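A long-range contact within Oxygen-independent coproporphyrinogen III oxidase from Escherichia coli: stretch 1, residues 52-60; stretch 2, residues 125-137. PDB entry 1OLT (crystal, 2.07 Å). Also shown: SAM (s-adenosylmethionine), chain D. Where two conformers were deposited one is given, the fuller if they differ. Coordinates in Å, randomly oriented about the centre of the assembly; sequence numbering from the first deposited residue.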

# COMPACT_ATOMS: atom_id res chain seq x y z
N PRO A 52 -6.66 -5.72 -18.05
CA PRO A 52 -6.23 -6.73 -17.09
C PRO A 52 -6.92 -6.49 -15.70
O PRO A 52 -7.25 -5.37 -15.33
CB PRO A 52 -4.73 -6.49 -16.99
CG PRO A 52 -4.30 -5.72 -18.21
CD PRO A 52 -5.52 -5.03 -18.73
N LEU A 53 -7.10 -7.57 -14.96
CA LEU A 53 -7.73 -7.52 -13.66
C LEU A 53 -6.71 -7.86 -12.60
O LEU A 53 -5.98 -8.82 -12.70
CB LEU A 53 -8.93 -8.52 -13.63
CG LEU A 53 -9.88 -8.49 -12.43
CD1 LEU A 53 -10.50 -7.17 -12.20
CD2 LEU A 53 -11.02 -9.58 -12.56
N SER A 54 -6.70 -7.05 -11.57
CA SER A 54 -5.99 -7.26 -10.32
C SER A 54 -7.01 -7.53 -9.20
O SER A 54 -8.07 -6.93 -9.18
CB SER A 54 -5.18 -5.99 -10.01
OG SER A 54 -4.51 -6.16 -8.74
N LEU A 55 -6.70 -8.44 -8.29
CA LEU A 55 -7.58 -8.81 -7.22
C LEU A 55 -6.93 -8.48 -5.90
O LEU A 55 -5.78 -8.74 -5.71
CB LEU A 55 -7.89 -10.32 -7.29
CG LEU A 55 -8.53 -10.82 -8.55
CD1 LEU A 55 -8.76 -12.30 -8.41
CD2 LEU A 55 -9.77 -10.13 -8.83
N TYR A 56 -7.69 -7.90 -4.99
CA TYR A 56 -7.28 -7.68 -3.60
C TYR A 56 -8.29 -8.39 -2.68
O TYR A 56 -9.48 -8.23 -2.87
CB TYR A 56 -7.24 -6.17 -3.25
CG TYR A 56 -6.93 -5.99 -1.81
CD1 TYR A 56 -5.63 -6.11 -1.35
CD2 TYR A 56 -7.94 -5.75 -0.88
CE1 TYR A 56 -5.36 -6.03 0.06
CE2 TYR A 56 -7.66 -5.62 0.50
CZ TYR A 56 -6.39 -5.77 0.95
OH TYR A 56 -6.10 -5.72 2.29
N VAL A 57 -7.81 -9.18 -1.71
CA VAL A 57 -8.66 -9.75 -0.68
C VAL A 57 -8.17 -9.29 0.72
O VAL A 57 -6.97 -9.40 1.05
CB VAL A 57 -8.66 -11.30 -0.72
CG1 VAL A 57 -9.63 -11.81 0.34
CG2 VAL A 57 -9.02 -11.83 -2.11
N HIS A 58 -9.09 -8.71 1.50
CA HIS A 58 -8.81 -8.25 2.83
C HIS A 58 -9.09 -9.42 3.79
O HIS A 58 -10.15 -10.01 3.75
CB HIS A 58 -9.67 -7.10 3.25
CG HIS A 58 -9.06 -6.31 4.36
ND1 HIS A 58 -7.96 -5.51 4.16
CD2 HIS A 58 -9.39 -6.19 5.68
CE1 HIS A 58 -7.66 -4.91 5.31
NE2 HIS A 58 -8.51 -5.31 6.24
N ILE A 59 -8.12 -9.77 4.60
CA ILE A 59 -8.26 -10.77 5.63
C ILE A 59 -8.05 -10.03 6.96
O ILE A 59 -6.92 -9.61 7.26
CB ILE A 59 -7.22 -11.92 5.49
CG1 ILE A 59 -7.24 -12.66 4.15
CG2 ILE A 59 -7.44 -12.95 6.61
CD1 ILE A 59 -8.52 -13.29 3.82
N PRO A 60 -9.11 -9.76 7.72
CA PRO A 60 -8.94 -8.81 8.80
C PRO A 60 -8.35 -9.33 10.11
O PRO A 60 -7.91 -8.51 10.91
CB PRO A 60 -10.37 -8.31 9.04
CG PRO A 60 -11.27 -9.54 8.71
CD PRO A 60 -10.54 -10.16 7.56
N SAM D . -2.13 1.68 5.40
CA SAM D . -0.87 1.60 6.17
C SAM D . -0.51 2.96 6.81
O SAM D . -0.34 3.12 8.04
OXT SAM D . -0.37 4.01 6.15
CB SAM D . 0.28 1.08 5.26
CG SAM D . 0.15 -0.40 4.79
SD SAM D . -0.29 -0.61 3.03
CE SAM D . 1.35 -0.91 2.26
C5' SAM D . -1.06 -2.25 2.75
C4' SAM D . -2.37 -2.39 3.50
O4' SAM D . -3.28 -1.47 2.90
C3' SAM D . -3.04 -3.76 3.36
O3' SAM D . -2.43 -4.72 4.20
C2' SAM D . -4.46 -3.38 3.67
O2' SAM D . -4.62 -3.14 5.04
C1' SAM D . -4.60 -2.04 2.92
N9 SAM D . -5.04 -2.21 1.55
C8 SAM D . -4.29 -2.50 0.46
N7 SAM D . -5.12 -2.60 -0.64
C5 SAM D . -6.35 -2.38 -0.26
C6 SAM D . -7.54 -2.37 -0.93
N6 SAM D . -7.65 -2.56 -2.24
N1 SAM D . -8.65 -2.13 -0.20
C2 SAM D . -8.60 -1.91 1.12
N3 SAM D . -7.44 -1.94 1.80
C4 SAM D . -6.33 -2.17 1.11
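Stretch 2 (125-137) RLMKLLRENFQFN

How does stretch 2 run over stretch 1? Its first part is α-helix, continuing a helix that begins earlier in the chain, held by bonds such as Leu130 N to Leu126 O (3.1 Å); Phe134 is already extended, and Phe136 and Asn137 are strand. The helix lies roughly antiparallel to the strand of stretch 1, at a crossing angle of 153° and a closest axial approach of 12.0 Å. Leu126 therefore lies nearest Val57, Leu130 nearest Leu55 and Phe136 nearest Leu53, by CA positions.

Which aliphatic side chains fill the gap? Strand alternation turns Leu53, Leu55, Val57 and Ile59 toward stretch 2. Leu126 and Leu130, one helical turn apart, point back. Leu126 CD2 lies 4.0 Å from Ile59 CD1 and 4.2 Å from Val57 CG1; Leu130 CD1 is 4.2 Å from Val57 CG2, and Leu130 CD2 is 4.3 Å from Leu55 CD1.

What do the aromatic rings add? Phe134 offers a face to Leu55, whose CD1 sits 4.0 Å from the centroid of the Phe134 ring in a CH-π contact. Leu53 CD2 approaches Phe134 CD1 obliquely at 4.0 Å. The CA-to-CB bond of Phe136 points sideways relative to stretch 1, yet its ring end comes nearer, with Phe136 CZ 4.2 Å from Leu55 CD1.

Does any polar bond join the stretches? No hydrogen bond crosses; the contact is apolar packing.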

# COMPACT_ATOMS: atom_id res chain seq x y z
N ARG A 125 -8.44 -23.30 0.61
CA ARG A 125 -9.85 -23.06 0.28
C ARG A 125 -10.05 -21.71 -0.49
O ARG A 125 -10.78 -21.64 -1.47
CB ARG A 125 -10.74 -23.09 1.52
CG ARG A 125 -12.23 -22.85 1.25
CD ARG A 125 -13.10 -22.76 2.53
NE ARG A 125 -14.43 -22.32 2.17
CZ ARG A 125 -15.32 -21.88 3.04
NH1 ARG A 125 -15.03 -21.81 4.32
NH2 ARG A 125 -16.53 -21.50 2.60
N LEU A 126 -9.47 -20.65 0.02
CA LEU A 126 -9.62 -19.38 -0.61
C LEU A 126 -8.98 -19.32 -1.96
O LEU A 126 -9.59 -18.76 -2.89
CB LEU A 126 -9.14 -18.27 0.30
CG LEU A 126 -9.26 -16.84 -0.22
CD1 LEU A 126 -10.67 -16.49 -0.68
CD2 LEU A 126 -8.82 -15.92 0.83
N MET A 127 -7.75 -19.83 -2.09
CA MET A 127 -7.09 -19.82 -3.38
C MET A 127 -7.89 -20.58 -4.44
O MET A 127 -7.98 -20.18 -5.58
CB MET A 127 -5.70 -20.41 -3.29
CG MET A 127 -4.70 -19.51 -2.72
SD MET A 127 -4.60 -17.92 -3.65
CE MET A 127 -4.65 -18.45 -5.25
N LYS A 128 -8.46 -21.70 -4.03
CA LYS A 128 -9.26 -22.55 -4.90
C LYS A 128 -10.52 -21.81 -5.36
O LYS A 128 -10.87 -21.86 -6.54
CB LYS A 128 -9.61 -23.89 -4.20
CG LYS A 128 -10.53 -24.85 -5.00
CD LYS A 128 -10.90 -26.12 -4.19
CE LYS A 128 -11.78 -27.07 -5.00
NZ LYS A 128 -11.34 -28.50 -4.81
N LEU A 129 -11.17 -21.09 -4.45
CA LEU A 129 -12.34 -20.27 -4.83
C LEU A 129 -11.96 -19.21 -5.90
O LEU A 129 -12.70 -18.96 -6.85
CB LEU A 129 -12.88 -19.51 -3.64
CG LEU A 129 -13.71 -20.34 -2.67
CD1 LEU A 129 -13.91 -19.52 -1.42
CD2 LEU A 129 -15.01 -20.72 -3.33
N LEU A 130 -10.81 -18.61 -5.72
CA LEU A 130 -10.33 -17.52 -6.60
C LEU A 130 -9.98 -18.12 -7.97
O LEU A 130 -10.41 -17.57 -8.98
CB LEU A 130 -9.12 -16.79 -5.95
CG LEU A 130 -9.50 -15.93 -4.78
CD1 LEU A 130 -8.27 -15.50 -3.98
CD2 LEU A 130 -10.37 -14.71 -5.20
N ARG A 131 -9.20 -19.21 -8.00
CA ARG A 131 -8.73 -19.86 -9.23
C ARG A 131 -9.87 -20.44 -10.04
O ARG A 131 -9.79 -20.47 -11.24
CB ARG A 131 -7.75 -21.06 -9.00
CG ARG A 131 -6.38 -20.58 -8.54
CD ARG A 131 -5.25 -21.62 -8.61
NE ARG A 131 -4.01 -21.05 -8.04
CZ ARG A 131 -3.09 -20.30 -8.69
NH1 ARG A 131 -3.19 -19.94 -9.99
NH2 ARG A 131 -2.02 -19.89 -8.00
N GLU A 132 -10.89 -20.94 -9.38
CA GLU A 132 -12.00 -21.52 -10.10
C GLU A 132 -12.99 -20.49 -10.55
O GLU A 132 -13.80 -20.81 -11.38
CB GLU A 132 -12.72 -22.58 -9.23
CG GLU A 132 -11.82 -23.80 -9.10
CD GLU A 132 -12.48 -24.95 -8.35
OE1 GLU A 132 -13.49 -24.71 -7.63
OE2 GLU A 132 -11.92 -26.06 -8.46
N ASN A 133 -12.96 -19.27 -10.02
CA ASN A 133 -13.94 -18.27 -10.41
C ASN A 133 -13.40 -17.10 -11.25
O ASN A 133 -14.19 -16.36 -11.81
CB ASN A 133 -14.66 -17.74 -9.18
CG ASN A 133 -15.67 -18.73 -8.68
OD1 ASN A 133 -16.68 -18.87 -9.30
ND2 ASN A 133 -15.35 -19.49 -7.59
N PHE A 134 -12.08 -16.98 -11.32
CA PHE A 134 -11.41 -16.00 -12.17
C PHE A 134 -10.34 -16.73 -12.97
O PHE A 134 -9.79 -17.75 -12.50
CB PHE A 134 -10.72 -14.89 -11.33
CG PHE A 134 -11.65 -14.07 -10.46
CD1 PHE A 134 -12.29 -12.97 -10.96
CD2 PHE A 134 -11.85 -14.40 -9.12
CE1 PHE A 134 -13.10 -12.20 -10.17
CE2 PHE A 134 -12.66 -13.65 -8.32
CZ PHE A 134 -13.28 -12.55 -8.83
N GLN A 135 -10.04 -16.22 -14.14
CA GLN A 135 -8.99 -16.74 -14.99
C GLN A 135 -7.63 -16.07 -14.70
O GLN A 135 -7.42 -14.91 -15.04
CB GLN A 135 -9.38 -16.55 -16.47
CG GLN A 135 -8.56 -17.48 -17.36
CD GLN A 135 -9.02 -17.56 -18.82
OE1 GLN A 135 -10.22 -17.32 -19.15
NE2 GLN A 135 -8.08 -17.92 -19.72
N PHE A 136 -6.72 -16.82 -14.09
CA PHE A 136 -5.41 -16.31 -13.69
C PHE A 136 -4.42 -16.49 -14.81
O PHE A 136 -4.35 -17.59 -15.40
CB PHE A 136 -4.88 -17.09 -12.49
CG PHE A 136 -5.39 -16.61 -11.20
CD1 PHE A 136 -6.75 -16.67 -10.90
CD2 PHE A 136 -4.54 -16.10 -10.27
CE1 PHE A 136 -7.23 -16.24 -9.71
CE2 PHE A 136 -5.02 -15.63 -9.04
CZ PHE A 136 -6.38 -15.70 -8.79
N ASN A 137 -3.66 -15.44 -15.10
CA ASN A 137 -2.51 -15.60 -16.00
C ASN A 137 -1.50 -16.55 -15.29
O ASN A 137 -1.34 -16.54 -14.07
CB ASN A 137 -1.80 -14.27 -16.32
CG ASN A 137 -2.65 -13.31 -17.10
OD1 ASN A 137 -3.66 -13.69 -17.70
ND2 ASN A 137 -2.25 -12.03 -17.11